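Local coordinates for protein putative antibiotic biosynthesis monooxygenase (Bordetella bronchiseptica, PDB 3GZ7) that has no established reaction but is probably a monooxygenase of the antibiotic biosynthesis family, built as a dimeric alpha-beta barrel, at residues Val78-His81 with Met82-Arg86; His60-Ile63 with Glu64-Gln67. One frame throughout, in Å; residues are numbered along the deposited sequence.

The two contacts lie about 27 Å apart between centres, on opposite sides of the chain's centre, and do not touch within one subunit. Contact 2 comes first along the chain, at the turn between the adjacent antiparallel strands 54-62 and 68-75; contact 1 follows as helix 78-85, directly after the second of those strands. The dimer brings them together. Glu64 of contact 2 bonds to His110 of the second subunit, while within the chain His110 bonds to His81 of contact 1, and Val78 packs on Ile63 of the other subunit. The hairpin end of one chain thus backs onto the citrate-binding helix of its partner.

Contact 1. Residues Val78-His81 with Met82-Arg86; sequences VDNH and MVDFR. With CIT (citric acid), chain C.
Val78-His81 and Met82-Arg86 are consecutive segments at the short helix 78-85, and their contact runs along that helix to a bound citrate, which His81 and Arg86 both grip. Met82 N makes an ordinary i to i-4 bond to Val78 O (2.8 Å); from Asp79 on the pattern widens. Asp79 O accepts both Val83 N and Asp84 N, and Phe85 N and Arg86 N reach back five residues to Asn80 O and His81 O, the pattern of a pi-type turn. His81 and Arg86, five residues apart, are joined backbone to backbone in this wider turn, and both side chains reach one carboxylate. His81 NE2 meets citrate O1 almost straight on, at a very short 2.5 Å; a chi1 of 178°, setting CG opposite the backbone N, sends the ring that way. Arg86 NE bonds to the same O1 at 3.0 Å, and its NH2 adds another bond to O1 plus a weak one to the hydroxyl O7. Phe85 CD2 sits at the edge of the His81 ring, near its plane, 4.0 Å from His81 CD2. The selenium of Met82, a selenomethionine, approaches the His81 ring obliquely, 4.1 Å from its centroid. On another side of the helix, Asn80 ND2 donates to Asp84 OD2 (3.0 Å), with the carboxylate oxygen in the amide plane. The citrate probably came from the crystallisation liquor; Trp94 and Arg95 also bond to it, consistent with a pocket suited to an acidic group. His81 ND1 bonds to His110 on strand 107-113, so both ring nitrogens are engaged. The ring also stacks on Trp75, at the end of strand 68-75, while Phe85 stacks on Phe48 of helix 34-49 and Val78 touches Ile21 of strand 21-28.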
ATOM      1  N   VAL A  78      -4.845 -13.702   7.892  1.00 13.33           N
ATOM      2  CA  VAL A  78      -5.985 -12.756   7.835  1.00 15.77           C
ATOM      3  C   VAL A  78      -6.848 -12.941   9.071  1.00 13.23           C
ATOM      4  O   VAL A  78      -7.369 -11.939   9.601  1.00 12.52           O
ATOM      5  CB  VAL A  78      -6.863 -12.858   6.505  1.00 15.19           C
ATOM      6  CG1 VAL A  78      -8.200 -11.972   6.566  1.00  2.91           C
ATOM      7  CG2 VAL A  78      -6.045 -12.521   5.278  1.00 13.23           C
ATOM      8  N   ASP A  79      -7.018 -14.185   9.547  1.00 13.05           N
ATOM      9  CA  ASP A  79      -7.852 -14.369  10.777  1.00 13.96           C
ATOM     10  C   ASP A  79      -7.218 -13.729  12.006  1.00 15.98           C
ATOM     11  O   ASP A  79      -7.932 -13.301  12.909  1.00 16.86           O
ATOM     12  CB  ASP A  79      -8.140 -15.810  11.120  1.00 17.44           C
ATOM     13  CG  ASP A  79      -9.081 -16.481  10.155  1.00 18.19           C
ATOM     14  OD1 ASP A  79      -9.914 -15.847   9.469  1.00 21.51           O
ATOM     15  OD2 ASP A  79      -8.969 -17.703  10.114  1.00 28.87           O
ATOM     16  N   ASN A  80      -5.890 -13.665  12.072  1.00 14.37           N
ATOM     17  CA  ASN A  80      -5.241 -12.969  13.207  1.00 13.11           C
ATOM     18  C   ASN A  80      -5.749 -11.547  13.289  1.00 13.74           C
ATOM     19  O   ASN A  80      -5.957 -11.008  14.376  1.00 12.11           O
ATOM     20  CB  ASN A  80      -3.725 -12.942  13.068  1.00 13.19           C
ATOM     21  CG  ASN A  80      -3.064 -14.267  13.420  1.00 20.69           C
ATOM     22  OD1 ASN A  80      -1.942 -14.559  12.941  1.00 11.92           O
ATOM     23  ND2 ASN A  80      -3.725 -15.062  14.272  1.00 13.19           N
ATOM     24  N   HIS A  81      -5.981 -10.943  12.126  1.00 13.98           N
ATOM     25  CA  HIS A  81      -6.627  -9.636  12.076  1.00 11.50           C
ATOM     26  C   HIS A  81      -8.150  -9.628  12.245  1.00 10.15           C
ATOM     27  O   HIS A  81      -8.693  -8.954  13.120  1.00  5.75           O
ATOM     28  CB  HIS A  81      -6.266  -8.925  10.763  1.00 15.58           C
ATOM     29  CG  HIS A  81      -6.927  -7.601  10.625  1.00 13.54           C
ATOM     30  ND1 HIS A  81      -7.406  -7.150   9.429  1.00  6.05           N
ATOM     31  CD2 HIS A  81      -7.280  -6.685  11.546  1.00 12.55           C
ATOM     32  CE1 HIS A  81      -7.993  -5.981   9.607  1.00 14.35           C
ATOM     33  NE2 HIS A  81      -7.950  -5.686  10.888  1.00  8.49           N
HETATM   34  N   MSE A  82      -8.844 -10.348  11.375  1.00 12.37           N
HETATM   35  CA  MSE A  82     -10.283 -10.151  11.202  1.00 11.65           C
HETATM   36  C   MSE A  82     -11.125 -10.837  12.263  1.00 12.93           C
HETATM   37  O   MSE A  82     -12.232 -10.396  12.553  1.00 14.05           O
HETATM   38  CB  MSE A  82     -10.695 -10.603   9.804  1.00 12.96           C
HETATM   39  CG  MSE A  82     -10.067  -9.691   8.674  1.00  9.57           C
HETATM   40 SE   MSE A  82     -10.914  -7.963   8.592  0.75  2.00          SE
HETATM   41  CE  MSE A  82     -12.570  -8.554   7.874  1.00  3.88           C
ATOM     42  N   VAL A  83     -10.575 -11.893  12.857  1.00 11.34           N
ATOM     43  CA  VAL A  83     -11.185 -12.592  13.966  1.00  9.32           C
ATOM     44  C   VAL A  83     -10.526 -12.145  15.262  1.00 11.76           C
ATOM     45  O   VAL A  83     -11.165 -11.482  16.100  1.00  9.66           O
ATOM     46  CB  VAL A  83     -11.124 -14.174  13.744  1.00 10.27           C
ATOM     47  CG1 VAL A  83     -11.604 -14.992  14.960  1.00  7.12           C
ATOM     48  CG2 VAL A  83     -11.917 -14.586  12.500  1.00  4.03           C
ATOM     49  N   ASP A  84      -9.232 -12.459  15.426  1.00 14.26           N
ATOM     50  CA  ASP A  84      -8.551 -12.255  16.732  1.00 13.54           C
ATOM     51  C   ASP A  84      -8.457 -10.770  17.155  1.00 13.31           C
ATOM     52  O   ASP A  84      -8.898 -10.407  18.259  1.00 13.53           O
ATOM     53  CB  ASP A  84      -7.162 -12.977  16.793  1.00 11.77           C
ATOM     54  CG  ASP A  84      -7.262 -14.454  16.445  1.00 12.29           C
ATOM     55  OD1 ASP A  84      -8.294 -15.040  16.806  1.00 16.41           O
ATOM     56  OD2 ASP A  84      -6.362 -15.027  15.769  1.00 14.58           O
ATOM     57  N   PHE A  85      -7.879  -9.929  16.310  1.00 13.08           N
ATOM     58  CA  PHE A  85      -7.703  -8.528  16.680  1.00 15.75           C
ATOM     59  C   PHE A  85      -9.063  -7.842  16.795  1.00 15.45           C
ATOM     60  O   PHE A  85      -9.343  -7.130  17.762  1.00 16.19           O
ATOM     61  CB  PHE A  85      -6.783  -7.758  15.714  1.00 17.05           C
ATOM     62  CG  PHE A  85      -6.686  -6.278  16.025  1.00 14.84           C
ATOM     63  CD1 PHE A  85      -5.908  -5.830  17.071  1.00 21.80           C
ATOM     64  CD2 PHE A  85      -7.412  -5.355  15.301  1.00 23.09           C
ATOM     65  CE1 PHE A  85      -5.843  -4.470  17.368  1.00 21.06           C
ATOM     66  CE2 PHE A  85      -7.376  -4.012  15.606  1.00 18.99           C
ATOM     67  CZ  PHE A  85      -6.592  -3.570  16.626  1.00 19.81           C
ATOM     68  N   ARG A  86      -9.929  -8.108  15.827  1.00 15.65           N
ATOM     69  CA  ARG A  86     -11.252  -7.499  15.812  1.00 13.07           C
ATOM     70  C   ARG A  86     -12.158  -7.853  16.998  1.00 13.46           C
ATOM     71  O   ARG A  86     -13.050  -7.089  17.336  1.00 12.04           O
ATOM     72  CB  ARG A  86     -11.933  -7.830  14.489  1.00 15.77           C
ATOM     73  CG  ARG A  86     -11.454  -7.013  13.327  1.00 17.47           C
ATOM     74  CD  ARG A  86     -12.072  -5.615  13.277  1.00 16.13           C
ATOM     75  NE  ARG A  86     -11.492  -4.883  12.150  1.00 16.74           N
ATOM     76  CZ  ARG A  86     -11.925  -4.930  10.899  1.00 19.25           C
ATOM     77  NH1 ARG A  86     -12.981  -5.687  10.550  1.00 14.84           N
ATOM     78  NH2 ARG A  86     -11.274  -4.230   9.974  1.00 24.53           N
TER
HETATM   79  C1  CIT C  97      -8.368  -2.446  12.016  1.00 17.67           C
HETATM   80  O1  CIT C  97      -8.812  -3.629  11.916  1.00 10.88           O
HETATM   81  O2  CIT C  97      -7.169  -2.147  11.724  1.00 11.97           O
HETATM   82  C2  CIT C  97      -9.305  -1.371  12.468  1.00 17.57           C
HETATM   83  C3  CIT C  97      -9.935  -0.598  11.308  1.00 20.60           C
HETATM   84  O7  CIT C  97     -10.760  -1.535  10.598  1.00 13.18           O
HETATM   85  C4  CIT C  97      -8.916  -0.022  10.340  1.00 16.68           C
HETATM   86  C5  CIT C  97      -7.806   0.828  10.957  1.00 23.48           C
HETATM   87  O3  CIT C  97      -6.797   0.363  11.598  1.00  9.86           O
HETATM   88  O4  CIT C  97      -7.894   2.059  10.756  1.00 18.27           O
HETATM   89  C6  CIT C  97     -10.867   0.480  11.821  1.00 15.32           C
HETATM   90  O5  CIT C  97     -12.032   0.514  11.387  1.00 25.01           O
HETATM   91  O6  CIT C  97     -10.489   1.334  12.665  1.00 17.94           O

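Contact 2. Residues His60-Ile63 with Glu64-Gln67; sequences HRSI and EAPQ
Arg61 lays its guanidinium edge against the carbonyl group of Pro66, across the mouth of the turn. Its chain is extended from CG to NE, and CG stands anti to the backbone N (chi1 -173°), which carries the head from the end of the strand over to the far side of the loop. There NE donates to Pro66 O at 2.7 Å, in the carbonyl plane and on a lone pair. NH2 gives the same oxygen a second, weak bond of 3.1 Å, so one acceptor takes two N-H groups of unequal strength, which should limit rotation of the guanidinium. The Pro66 side chain crosses that of Arg61 obliquely, its CB 3.6 Å from Arg61 NH2. Ser62 works inside the turn: its OG accepts from Ala65 N at 3.2 Å, drawing the chain round through Ile63 and Glu64. The backbone oxygen of Ser62 receives a CA-H...O contact from Pro66, with CA 3.5 Å from that oxygen, a minor contact between the two arms. Glu64 bends at chi2 and carries its carboxylate to His110 of the second subunit, where OE2 is hydrogen-bonded to ND1. Glu34 and Glu38 lie near the Arg61 head as long, weak ion partners. Below the turn, Ser62 pairs with Arg68 and His60 with Thr70, while His60, Arg61 and Ser62 also pair antiparallel with a strand of the second subunit. The arrangement is a beta hairpin, strand 54-62 to strand 68-75, with its loop braced by side chains, set where the sheets of a dimeric alpha-beta barrel join.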
ATOM      1  N   HIS A  60       1.433   5.549   6.616  1.00 12.12           N
ATOM      2  CA  HIS A  60       1.885   6.298   5.457  1.00 12.06           C
ATOM      3  C   HIS A  60       0.877   7.393   5.183  1.00 11.97           C
ATOM      4  O   HIS A  60      -0.292   7.233   5.469  1.00  9.79           O
ATOM      5  CB  HIS A  60       2.036   5.405   4.206  1.00 11.29           C
ATOM      6  CG  HIS A  60       3.039   4.315   4.341  1.00 14.34           C
ATOM      7  ND1 HIS A  60       4.356   4.470   3.977  1.00 23.52           N
ATOM      8  CD2 HIS A  60       2.926   3.056   4.830  1.00 24.47           C
ATOM      9  CE1 HIS A  60       5.010   3.349   4.238  1.00 22.67           C
ATOM     10  NE2 HIS A  60       4.167   2.479   4.757  1.00 16.07           N
ATOM     11  N   ARG A  61       1.359   8.499   4.621  1.00 13.82           N
ATOM     12  CA  ARG A  61       0.531   9.629   4.260  1.00 15.85           C
ATOM     13  C   ARG A  61       0.614   9.948   2.765  1.00 14.48           C
ATOM     14  O   ARG A  61       1.695  10.068   2.219  1.00 11.71           O
ATOM     15  CB  ARG A  61       0.950  10.852   5.054  1.00 16.68           C
ATOM     16  CG  ARG A  61       0.039  12.029   4.859  1.00 20.99           C
ATOM     17  CD  ARG A  61       0.416  13.161   5.804  1.00 15.99           C
ATOM     18  NE  ARG A  61      -0.604  14.223   5.771  1.00 21.29           N
ATOM     19  CZ  ARG A  61      -0.484  15.384   6.418  1.00 19.04           C
ATOM     20  NH1 ARG A  61       0.599  15.649   7.145  1.00 14.48           N
ATOM     21  NH2 ARG A  61      -1.425  16.293   6.315  1.00 20.56           N
ATOM     22  N   SER A  62      -0.551  10.131   2.138  1.00 14.02           N
ATOM     23  CA  SER A  62      -0.626  10.531   0.747  1.00 15.93           C
ATOM     24  C   SER A  62      -0.056  11.926   0.511  1.00 16.47           C
ATOM     25  O   SER A  62      -0.368  12.856   1.242  1.00 17.68           O
ATOM     26  CB  SER A  62      -2.071  10.524   0.274  1.00 15.14           C
ATOM     27  OG  SER A  62      -2.145  10.854  -1.111  1.00 17.39           O
ATOM     28  N   ILE A  63       0.747  12.064  -0.533  1.00 13.88           N
ATOM     29  CA  ILE A  63       1.261  13.367  -0.979  1.00 15.64           C
ATOM     30  C   ILE A  63       0.178  14.197  -1.716  1.00 14.82           C
ATOM     31  O   ILE A  63       0.046  15.378  -1.476  1.00 14.03           O
ATOM     32  CB  ILE A  63       2.559  13.182  -1.814  1.00 16.33           C
ATOM     33  CG1 ILE A  63       3.683  12.785  -0.843  1.00 16.14           C
ATOM     34  CG2 ILE A  63       2.935  14.502  -2.570  1.00 15.97           C
ATOM     35  CD1 ILE A  63       4.896  12.072  -1.473  1.00 17.41           C
ATOM     36  N   GLU A  64      -0.610  13.566  -2.575  1.00 17.05           N
ATOM     37  CA  GLU A  64      -1.638  14.252  -3.343  1.00 18.13           C
ATOM     38  C   GLU A  64      -2.900  14.601  -2.514  1.00 19.66           C
ATOM     39  O   GLU A  64      -3.564  15.591  -2.769  1.00 23.01           O
ATOM     40  CB  GLU A  64      -2.033  13.431  -4.575  1.00 15.27           C
ATOM     41  CG  GLU A  64      -0.907  13.282  -5.586  1.00 24.65           C
ATOM     42  CD  GLU A  64      -0.027  12.044  -5.364  1.00 22.18           C
ATOM     43  OE1 GLU A  64      -0.099  11.383  -4.308  1.00 20.59           O
ATOM     44  OE2 GLU A  64       0.749  11.732  -6.263  1.00 25.50           O
ATOM     45  N   ALA A  65      -3.197  13.806  -1.506  1.00 19.97           N
ATOM     46  CA  ALA A  65      -4.384  13.980  -0.686  1.00 19.86           C
ATOM     47  C   ALA A  65      -3.920  13.870   0.772  1.00 19.82           C
ATOM     48  O   ALA A  65      -4.018  12.807   1.392  1.00 21.59           O
ATOM     49  CB  ALA A  65      -5.410  12.909  -1.036  1.00 17.13           C
ATOM     50  N   PRO A  66      -3.380  14.967   1.316  1.00 20.29           N
ATOM     51  CA  PRO A  66      -2.801  14.930   2.657  1.00 20.67           C
ATOM     52  C   PRO A  66      -3.714  14.559   3.839  1.00 17.07           C
ATOM     53  O   PRO A  66      -3.199  14.162   4.889  1.00 14.03           O
ATOM     54  CB  PRO A  66      -2.178  16.339   2.823  1.00 23.08           C
ATOM     55  CG  PRO A  66      -2.023  16.840   1.452  1.00 21.68           C
ATOM     56  CD  PRO A  66      -3.189  16.287   0.686  1.00 18.62           C
ATOM     57  N   GLN A  67      -5.031  14.623   3.680  1.00 17.86           N
ATOM     58  CA  GLN A  67      -5.910  14.032   4.678  1.00 17.04           C
ATOM     59  C   GLN A  67      -5.988  12.489   4.555  1.00 16.92           C
ATOM     60  O   GLN A  67      -6.611  11.896   5.395  1.00 13.31           O
ATOM     61  CB  GLN A  67      -7.308  14.595   4.595  1.00 17.82           C
ATOM     62  CG  GLN A  67      -7.474  16.054   4.925  1.00 22.55           C
ATOM     63  CD  GLN A  67      -8.804  16.572   4.411  1.00 23.48           C
ATOM     64  OE1 GLN A  67      -9.841  15.907   4.530  1.00 31.18           O
ATOM     65  NE2 GLN A  67      -8.784  17.753   3.836  1.00 26.42           N
TER